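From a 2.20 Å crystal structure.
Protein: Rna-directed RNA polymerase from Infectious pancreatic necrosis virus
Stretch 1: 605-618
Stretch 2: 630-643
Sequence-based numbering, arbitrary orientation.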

ATOM      1  N   GLU B 605      17.120   1.795  23.327  1.00 73.72           N
ATOM      2  CA  GLU B 605      15.954   1.240  24.008  1.00 73.36           C
ATOM      3  C   GLU B 605      15.366   2.229  25.002  1.00 77.69           C
ATOM      4  O   GLU B 605      14.142   2.302  25.134  1.00 77.06           O
ATOM      5  CB  GLU B 605      16.305  -0.092  24.697  1.00 76.69           C
ATOM      6  CG  GLU B 605      15.115  -0.872  25.256  1.00 90.61           C
ATOM      7  CD  GLU B 605      13.930  -1.120  24.335  1.00108.83           C
ATOM      8  OE1 GLU B 605      14.142  -1.543  23.172  1.00 98.58           O
ATOM      9  OE2 GLU B 605      12.783  -0.920  24.797  1.00 98.77           O
ATOM     10  N   ILE B 606      16.221   3.012  25.678  1.00 75.12           N
ATOM     11  CA  ILE B 606      15.743   4.009  26.638  1.00 74.41           C
ATOM     12  C   ILE B 606      15.268   5.274  25.875  1.00 72.14           C
ATOM     13  O   ILE B 606      14.384   5.986  26.361  1.00 69.89           O
ATOM     14  CB  ILE B 606      16.778   4.296  27.769  1.00 80.42           C
ATOM     15  CG1 ILE B 606      16.208   5.208  28.899  1.00 81.69           C
ATOM     16  CG2 ILE B 606      18.120   4.788  27.232  1.00 82.20           C
ATOM     17  CD1 ILE B 606      14.794   4.759  29.534  1.00 91.39           C
ATOM     18  N   ALA B 607      15.819   5.510  24.667  1.00 65.74           N
ATOM     19  CA  ALA B 607      15.397   6.609  23.798  1.00 63.31           C
ATOM     20  C   ALA B 607      14.000   6.302  23.242  1.00 63.80           C
ATOM     21  O   ALA B 607      13.143   7.191  23.223  1.00 61.67           O
ATOM     22  CB  ALA B 607      16.397   6.811  22.666  1.00 64.22           C
ATOM     23  N   TYR B 608      13.762   5.017  22.842  1.00 58.85           N
ATOM     24  CA  TYR B 608      12.480   4.527  22.323  1.00 56.27           C
ATOM     25  C   TYR B 608      11.374   4.770  23.361  1.00 58.84           C
ATOM     26  O   TYR B 608      10.267   5.138  22.983  1.00 58.48           O
ATOM     27  CB  TYR B 608      12.554   3.022  21.927  1.00 57.21           C
ATOM     28  CG  TYR B 608      11.193   2.352  21.924  1.00 56.41           C
ATOM     29  CD1 TYR B 608      10.345   2.460  20.826  1.00 56.76           C
ATOM     30  CD2 TYR B 608      10.704   1.721  23.067  1.00 56.96           C
ATOM     31  CE1 TYR B 608       9.055   1.939  20.856  1.00 57.81           C
ATOM     32  CE2 TYR B 608       9.408   1.220  23.119  1.00 56.60           C
ATOM     33  CZ  TYR B 608       8.590   1.322  22.009  1.00 64.73           C
ATOM     34  OH  TYR B 608       7.316   0.812  22.064  1.00 67.20           O
ATOM     35  N   GLN B 609      11.678   4.554  24.654  1.00 55.74           N
ATOM     36  CA  GLN B 609      10.764   4.746  25.783  1.00 55.39           C
ATOM     37  C   GLN B 609      10.245   6.177  25.831  1.00 58.64           C
ATOM     38  O   GLN B 609       9.041   6.382  26.009  1.00 59.98           O
ATOM     39  CB  GLN B 609      11.465   4.398  27.111  1.00 58.06           C
ATOM     40  CG  GLN B 609      11.731   2.900  27.299  1.00 72.36           C
ATOM     41  CD  GLN B 609      10.461   2.077  27.418  1.00 80.55           C
ATOM     42  OE1 GLN B 609       9.565   2.365  28.230  1.00 67.76           O
ATOM     43  NE2 GLN B 609      10.365   1.034  26.605  1.00 76.26           N
ATOM     44  N   ILE B 610      11.139   7.161  25.638  1.00 51.97           N
ATOM     45  CA  ILE B 610      10.773   8.581  25.598  1.00 48.90           C
ATOM     46  C   ILE B 610       9.928   8.846  24.330  1.00 50.51           C
ATOM     47  O   ILE B 610       8.899   9.522  24.424  1.00 50.89           O
ATOM     48  CB  ILE B 610      12.032   9.483  25.656  1.00 51.19           C
ATOM     49  CG1 ILE B 610      12.777   9.300  27.011  1.00 52.66           C
ATOM     50  CG2 ILE B 610      11.681  10.962  25.370  1.00 47.94           C
ATOM     51  CD1 ILE B 610      14.240   9.643  26.996  1.00 55.78           C
ATOM     52  N   VAL B 611      10.382   8.328  23.162  1.00 44.16           N
ATOM     53  CA  VAL B 611       9.717   8.480  21.864  1.00 43.38           C
ATOM     54  C   VAL B 611       8.238   7.995  21.954  1.00 47.94           C
ATOM     55  O   VAL B 611       7.342   8.716  21.535  1.00 47.67           O
ATOM     56  CB  VAL B 611      10.512   7.773  20.727  1.00 46.67           C
ATOM     57  CG1 VAL B 611       9.706   7.697  19.424  1.00 44.50           C
ATOM     58  CG2 VAL B 611      11.849   8.476  20.472  1.00 47.23           C
ATOM     59  N   ARG B 612       8.003   6.808  22.520  1.00 46.48           N
ATOM     60  CA  ARG B 612       6.678   6.195  22.681  1.00 46.23           C
ATOM     61  C   ARG B 612       5.678   7.153  23.361  1.00 44.93           C
ATOM     62  O   ARG B 612       4.588   7.348  22.839  1.00 41.67           O
ATOM     63  CB  ARG B 612       6.808   4.890  23.485  1.00 50.97           C
ATOM     64  CG  ARG B 612       5.481   4.297  23.955  1.00 60.39           C
ATOM     65  CD  ARG B 612       5.676   3.473  25.211  1.00 66.00           C
ATOM     66  NE  ARG B 612       6.259   2.171  24.900  1.00 65.39           N
ATOM     67  CZ  ARG B 612       6.436   1.205  25.786  1.00 74.45           C
ATOM     68  NH1 ARG B 612       6.081   1.385  27.053  1.00 58.94           N
ATOM     69  NH2 ARG B 612       6.952   0.046  25.412  1.00 66.48           N
ATOM     70  N   TYR B 613       6.057   7.749  24.505  1.00 41.89           N
ATOM     71  CA  TYR B 613       5.199   8.669  25.248  1.00 41.28           C
ATOM     72  C   TYR B 613       5.085  10.041  24.571  1.00 45.19           C
ATOM     73  O   TYR B 613       4.019  10.624  24.632  1.00 45.16           O
ATOM     74  CB  TYR B 613       5.668   8.796  26.699  1.00 43.80           C
ATOM     75  CG  TYR B 613       5.493   7.489  27.438  1.00 47.04           C
ATOM     76  CD1 TYR B 613       4.227   6.924  27.607  1.00 48.43           C
ATOM     77  CD2 TYR B 613       6.596   6.760  27.876  1.00 48.98           C
ATOM     78  CE1 TYR B 613       4.062   5.685  28.218  1.00 49.31           C
ATOM     79  CE2 TYR B 613       6.443   5.510  28.480  1.00 50.37           C
ATOM     80  CZ  TYR B 613       5.173   4.977  28.647  1.00 56.38           C
ATOM     81  OH  TYR B 613       4.994   3.787  29.303  1.00 57.05           O
ATOM     82  N   GLU B 614       6.125  10.524  23.874  1.00 40.97           N
ATOM     83  CA  GLU B 614       6.049  11.792  23.159  1.00 40.48           C
ATOM     84  C   GLU B 614       5.177  11.673  21.902  1.00 42.50           C
ATOM     85  O   GLU B 614       4.375  12.569  21.643  1.00 41.78           O
ATOM     86  CB  GLU B 614       7.453  12.313  22.780  1.00 43.01           C
ATOM     87  CG  GLU B 614       8.319  12.767  23.948  1.00 48.67           C
ATOM     88  CD  GLU B 614       7.834  13.983  24.714  1.00 62.30           C
ATOM     89  OE1 GLU B 614       6.905  13.845  25.539  1.00 53.42           O
ATOM     90  OE2 GLU B 614       8.410  15.071  24.520  1.00 67.68           O
ATOM     91  N   ALA B 615       5.317  10.564  21.132  1.00 38.52           N
ATOM     92  CA  ALA B 615       4.559  10.338  19.899  1.00 36.27           C
ATOM     93  C   ALA B 615       3.074  10.164  20.180  1.00 38.24           C
ATOM     94  O   ALA B 615       2.273  10.770  19.472  1.00 37.31           O
ATOM     95  CB  ALA B 615       5.099   9.145  19.134  1.00 37.03           C
ATOM     96  N   ILE B 616       2.697   9.424  21.242  1.00 35.53           N
ATOM     97  CA  ILE B 616       1.285   9.250  21.605  1.00 35.59           C
ATOM     98  C   ILE B 616       0.655  10.651  21.962  1.00 38.21           C
ATOM     99  O   ILE B 616      -0.495  10.925  21.592  1.00 35.10           O
ATOM    100  CB  ILE B 616       1.032   8.151  22.680  1.00 39.17           C
ATOM    101  CG1 ILE B 616      -0.417   7.637  22.625  1.00 40.32           C
ATOM    102  CG2 ILE B 616       1.400   8.573  24.100  1.00 40.74           C
ATOM    103  CD1 ILE B 616      -0.739   6.637  21.467  1.00 45.92           C
ATOM    104  N   ARG B 617       1.445  11.543  22.579  1.00 35.90           N
ATOM    105  CA  ARG B 617       1.005  12.903  22.895  1.00 36.07           C
ATOM    106  C   ARG B 617       0.839  13.719  21.604  1.00 38.28           C
ATOM    107  O   ARG B 617      -0.218  14.308  21.405  1.00 37.35           O
ATOM    108  CB  ARG B 617       1.996  13.592  23.841  1.00 36.93           C
ATOM    109  CG  ARG B 617       2.060  12.983  25.235  1.00 39.94           C
ATOM    110  CD  ARG B 617       3.244  13.531  26.025  1.00 33.87           C
ATOM    111  NE  ARG B 617       3.002  14.914  26.425  1.00 39.23           N
ATOM    112  CZ  ARG B 617       3.937  15.760  26.842  1.00 51.59           C
ATOM    113  NH1 ARG B 617       5.208  15.384  26.895  1.00 37.92           N
ATOM    114  NH2 ARG B 617       3.612  16.988  27.199  1.00 39.52           N
ATOM    115  N   LEU B 618       1.851  13.693  20.714  1.00 36.65           N
ATOM    116  CA  LEU B 618       1.892  14.424  19.443  1.00 38.04           C
ATOM    117  C   LEU B 618       0.724  14.143  18.512  1.00 37.96           C
ATOM    118  O   LEU B 618       0.187  15.073  17.901  1.00 36.83           O
ATOM    119  CB  LEU B 618       3.164  14.068  18.666  1.00 39.95           C
ATOM    120  CG  LEU B 618       4.433  14.797  18.958  1.00 48.48           C
ATOM    121  CD1 LEU B 618       5.586  14.074  18.318  1.00 51.38           C
ATOM    122  CD2 LEU B 618       4.382  16.182  18.410  1.00 49.02           C
TER
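Stretch 2, residues 630-643: AAKHMSLDKRKRLE

Stretch 2 is helical throughout, as is stretch 1, and each helix extends beyond both ends of its stretch. The two run nearly antiparallel, with an angle of 156° between their N-to-C directions (signed crossing angle -156°) and a closest axial approach of 8.6 Å. The start of stretch 1 therefore lies near the end of stretch 2: the CA of I606 is 7.3 Å from that of L642, whereas the CA atoms of I610 and S635 are 5.3 Å apart and those of Y613 and A631 5.4 Å. Small residues, alanine and serine, occupy stretch 2 at these closer points.

The contact opens with I606, whose CG2 lies 3.8 Å from CD1 of L642, two branched aliphatic chains packing without any polar demand. One turn on, Q609 helps receive K638, its OE1 lying 3.8 Å from CE of the lysine. K638 is a knob in the hole formed by I606, Q609, I610 and Y613; its long methylene chain serves as apolar filling, as the 3.7 Å between K638 CB and I610 CG1 illustrates. I610, buried, also reaches L642 (CD1 to CD1, 3.8 Å), and its CG2 lies over one face of the R639 guanidinium, 3.7 Å from NH2. A planar cation can accept a methyl on its face while its edge remains free for hydrogen bonding.

Y613 is the reciprocal knob, set among A631, M634, S635 and K638. M634 CB lies over the ring, 3.6 Å from the centroid of Y613 and only 6° off its normal, a CH-pi contact; M634 SD is more oblique, 4.6 Å from the same centroid. A broad aromatic ring suits this hole because its face can lie flat against M634 CB; the small A631 keeps its CB 4.5 Å from Y613 CD1, and S635 CB lies 4.0 Å from Y613 CB.

E614 supplies the polar link. Its OE1 accepts a hydrogen bond from S635 OG at 2.7 Å, and its OE2 forms a salt bridge with R639 NH2 at 3.0 Å, with this acceptor oxygen at the edge of the guanidinium, near its plane. E614 is buried, so its negative charge is balanced by the two arginines, R639 across the interface and R617, whose NH1 makes a salt bridge to E614 OE1 at 2.7 Å within the same helix, while the serine hydroxyl contributes a neutral hydrogen bond.

Near the end of stretch 1, I616 CG2 comes within 4.2 Å of A631 CB. R617 packs closer, its CG 3.6 Å from A631 CB, where the small methyl leaves space for the arginine's aliphatic stem. Beyond it, K632 CG covers one face of the R617 guanidinium, 3.6 Å from NH2.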

ATOM      1  N   ALA B 630      -0.790  11.699  32.327  1.00 41.41           N
ATOM      2  CA  ALA B 630      -0.058  10.447  32.548  1.00 41.53           C
ATOM      3  C   ALA B 630       1.143  10.292  31.589  1.00 46.35           C
ATOM      4  O   ALA B 630       2.233   9.984  32.072  1.00 46.11           O
ATOM      5  CB  ALA B 630      -0.981   9.258  32.417  1.00 41.47           C
ATOM      6  N   ALA B 631       0.956  10.514  30.254  1.00 42.15           N
ATOM      7  CA  ALA B 631       2.042  10.394  29.267  1.00 41.44           C
ATOM      8  C   ALA B 631       3.149  11.445  29.493  1.00 46.00           C
ATOM      9  O   ALA B 631       4.324  11.090  29.375  1.00 44.97           O
ATOM     10  CB  ALA B 631       1.509  10.493  27.843  1.00 40.25           C
ATOM     11  N   LYS B 632       2.786  12.717  29.812  1.00 43.48           N
ATOM     12  CA  LYS B 632       3.767  13.785  30.091  1.00 44.58           C
ATOM     13  C   LYS B 632       4.648  13.350  31.267  1.00 50.48           C
ATOM     14  O   LYS B 632       5.874  13.426  31.179  1.00 50.36           O
ATOM     15  CB  LYS B 632       3.084  15.141  30.390  1.00 45.63           C
ATOM     16  CG  LYS B 632       4.047  16.298  30.675  1.00 46.13           C
ATOM     17  CD  LYS B 632       3.308  17.601  31.002  1.00 53.87           C
ATOM     18  CE  LYS B 632       4.218  18.811  30.877  1.00 82.16           C
ATOM     19  NZ  LYS B 632       3.511  20.128  31.037  1.00 94.17           N
ATOM     20  N   HIS B 633       4.007  12.845  32.338  1.00 48.80           N
ATOM     21  CA  HIS B 633       4.685  12.344  33.528  1.00 50.67           C
ATOM     22  C   HIS B 633       5.664  11.224  33.163  1.00 55.67           C
ATOM     23  O   HIS B 633       6.820  11.265  33.567  1.00 55.72           O
ATOM     24  CB  HIS B 633       3.672  11.843  34.568  1.00 51.99           C
ATOM     25  CG  HIS B 633       4.331  11.255  35.777  1.00 57.03           C
ATOM     26  ND1 HIS B 633       4.536   9.894  35.894  1.00 59.44           N
ATOM     27  CD2 HIS B 633       4.886  11.871  36.847  1.00 59.76           C
ATOM     28  CE1 HIS B 633       5.152   9.724  37.058  1.00 60.07           C
ATOM     29  NE2 HIS B 633       5.395  10.884  37.654  1.00 60.60           N
ATOM     30  N   MET B 634       5.206  10.252  32.368  1.00 53.09           N
ATOM     31  CA  MET B 634       6.009   9.126  31.900  1.00 53.59           C
ATOM     32  C   MET B 634       7.191   9.604  31.060  1.00 57.47           C
ATOM     33  O   MET B 634       8.298   9.109  31.241  1.00 57.29           O
ATOM     34  CB  MET B 634       5.149   8.146  31.099  1.00 55.28           C
ATOM     35  CG  MET B 634       4.249   7.306  31.964  1.00 60.86           C
ATOM     36  SD  MET B 634       5.099   5.848  32.606  1.00 68.21           S
ATOM     37  CE  MET B 634       5.663   6.436  34.165  1.00 66.76           C
ATOM     38  N   SER B 635       6.953  10.577  30.165  1.00 53.40           N
ATOM     39  CA  SER B 635       7.965  11.145  29.279  1.00 53.24           C
ATOM     40  C   SER B 635       9.059  11.892  30.067  1.00 58.59           C
ATOM     41  O   SER B 635      10.241  11.729  29.758  1.00 57.34           O
ATOM     42  CB  SER B 635       7.314  12.078  28.266  1.00 54.01           C
ATOM     43  OG  SER B 635       8.292  12.913  27.674  1.00 68.24           O
ATOM     44  N   LEU B 636       8.670  12.692  31.077  1.00 57.91           N
ATOM     45  CA  LEU B 636       9.629  13.457  31.880  1.00 60.26           C
ATOM     46  C   LEU B 636      10.382  12.537  32.858  1.00 67.82           C
ATOM     47  O   LEU B 636      11.586  12.719  33.039  1.00 68.24           O
ATOM     48  CB  LEU B 636       8.949  14.628  32.614  1.00 60.82           C
ATOM     49  CG  LEU B 636       8.398  15.782  31.728  1.00 65.11           C
ATOM     50  CD1 LEU B 636       7.616  16.794  32.560  1.00 65.61           C
ATOM     51  CD2 LEU B 636       9.516  16.516  30.983  1.00 67.83           C
ATOM     52  N   ASP B 637       9.697  11.519  33.431  1.00 66.40           N
ATOM     53  CA  ASP B 637      10.319  10.545  34.330  1.00 68.73           C
ATOM     54  C   ASP B 637      11.361   9.702  33.574  1.00 74.11           C
ATOM     55  O   ASP B 637      12.428   9.442  34.125  1.00 75.95           O
ATOM     56  CB  ASP B 637       9.269   9.644  35.000  1.00 70.95           C
ATOM     57  CG  ASP B 637       9.802   8.781  36.133  1.00 84.37           C
ATOM     58  OD1 ASP B 637      10.170   9.348  37.192  1.00 86.24           O
ATOM     59  OD2 ASP B 637       9.808   7.536  35.981  1.00 88.98           O
ATOM     60  N   LYS B 638      11.064   9.306  32.314  1.00 69.70           N
ATOM     61  CA  LYS B 638      11.985   8.544  31.461  1.00 69.86           C
ATOM     62  C   LYS B 638      13.198   9.400  31.091  1.00 75.88           C
ATOM     63  O   LYS B 638      14.309   8.875  31.016  1.00 78.30           O
ATOM     64  CB  LYS B 638      11.298   8.031  30.177  1.00 70.59           C
ATOM     65  CG  LYS B 638      10.211   6.958  30.362  1.00 79.31           C
ATOM     66  CD  LYS B 638      10.730   5.569  30.688  1.00 85.27           C
ATOM     67  CE  LYS B 638       9.601   4.706  31.185  1.00 88.15           C
ATOM     68  NZ  LYS B 638      10.066   3.727  32.200  1.00 96.49           N
ATOM     69  N   ARG B 639      12.981  10.714  30.856  1.00 70.82           N
ATOM     70  CA  ARG B 639      14.028  11.677  30.524  1.00 71.01           C
ATOM     71  C   ARG B 639      14.941  11.922  31.731  1.00 80.23           C
ATOM     72  O   ARG B 639      16.143  12.132  31.554  1.00 81.50           O
ATOM     73  CB  ARG B 639      13.413  13.000  30.054  1.00 66.45           C
ATOM     74  CG  ARG B 639      12.922  13.001  28.614  1.00 59.42           C
ATOM     75  CD  ARG B 639      12.438  14.391  28.252  1.00 53.86           C
ATOM     76  NE  ARG B 639      11.668  14.405  27.008  1.00 50.37           N
ATOM     77  CZ  ARG B 639      12.188  14.572  25.799  1.00 58.29           C
ATOM     78  NH1 ARG B 639      13.497  14.755  25.649  1.00 51.38           N
ATOM     79  NH2 ARG B 639      11.409  14.565  24.733  1.00 44.65           N
ATOM     80  N   LYS B 640      14.361  11.906  32.953  1.00 79.20           N
ATOM     81  CA  LYS B 640      15.078  12.092  34.217  1.00 81.95           C
ATOM     82  C   LYS B 640      15.959  10.861  34.518  1.00 90.80           C
ATOM     83  O   LYS B 640      17.073  11.021  35.022  1.00 91.75           O
ATOM     84  CB  LYS B 640      14.096  12.363  35.374  1.00 83.70           C
ATOM     85  N   ARG B 641      15.466   9.642  34.182  1.00 89.30           N
ATOM     86  CA  ARG B 641      16.177   8.366  34.356  1.00 91.26           C
ATOM     87  C   ARG B 641      17.413   8.318  33.451  1.00 98.69           C
ATOM     88  O   ARG B 641      18.433   7.743  33.833  1.00100.99           O
ATOM     89  CB  ARG B 641      15.252   7.169  34.066  1.00 89.97           C
ATOM     90  N   LEU B 642      17.311   8.945  32.265  1.00 94.75           N
ATOM     91  CA  LEU B 642      18.344   9.061  31.236  1.00 94.94           C
ATOM     92  C   LEU B 642      19.509   9.968  31.693  1.00102.56           C
ATOM     93  O   LEU B 642      20.659   9.709  31.337  1.00103.28           O
ATOM     94  CB  LEU B 642      17.682   9.632  29.981  1.00 92.62           C
ATOM     95  CG  LEU B 642      18.457   9.522  28.709  1.00 96.37           C
ATOM     96  CD1 LEU B 642      17.826   8.516  27.810  1.00 95.27           C
ATOM     97  CD2 LEU B 642      18.568  10.868  28.050  1.00 97.52           C
ATOM     98  N   GLU B 643      19.194  11.036  32.456  1.00101.21           N
ATOM     99  CA  GLU B 643      20.129  12.008  33.038  1.00103.32           C
ATOM    100  C   GLU B 643      20.945  11.342  34.177  1.00111.51           C
ATOM    101  O   GLU B 643      22.145  11.610  34.327  1.00113.03           O
ATOM    102  CB  GLU B 643      19.352  13.232  33.564  1.00104.13           C
ATOM    103  CG  GLU B 643      20.231  14.384  34.030  1.00117.50           C
ATOM    104  CD  GLU B 643      19.541  15.388  34.931  1.00140.88           C
ATOM    105  OE1 GLU B 643      18.832  16.265  34.390  1.00140.21           O
ATOM    106  OE2 GLU B 643      19.719  15.311  36.170  1.00130.27           O
TER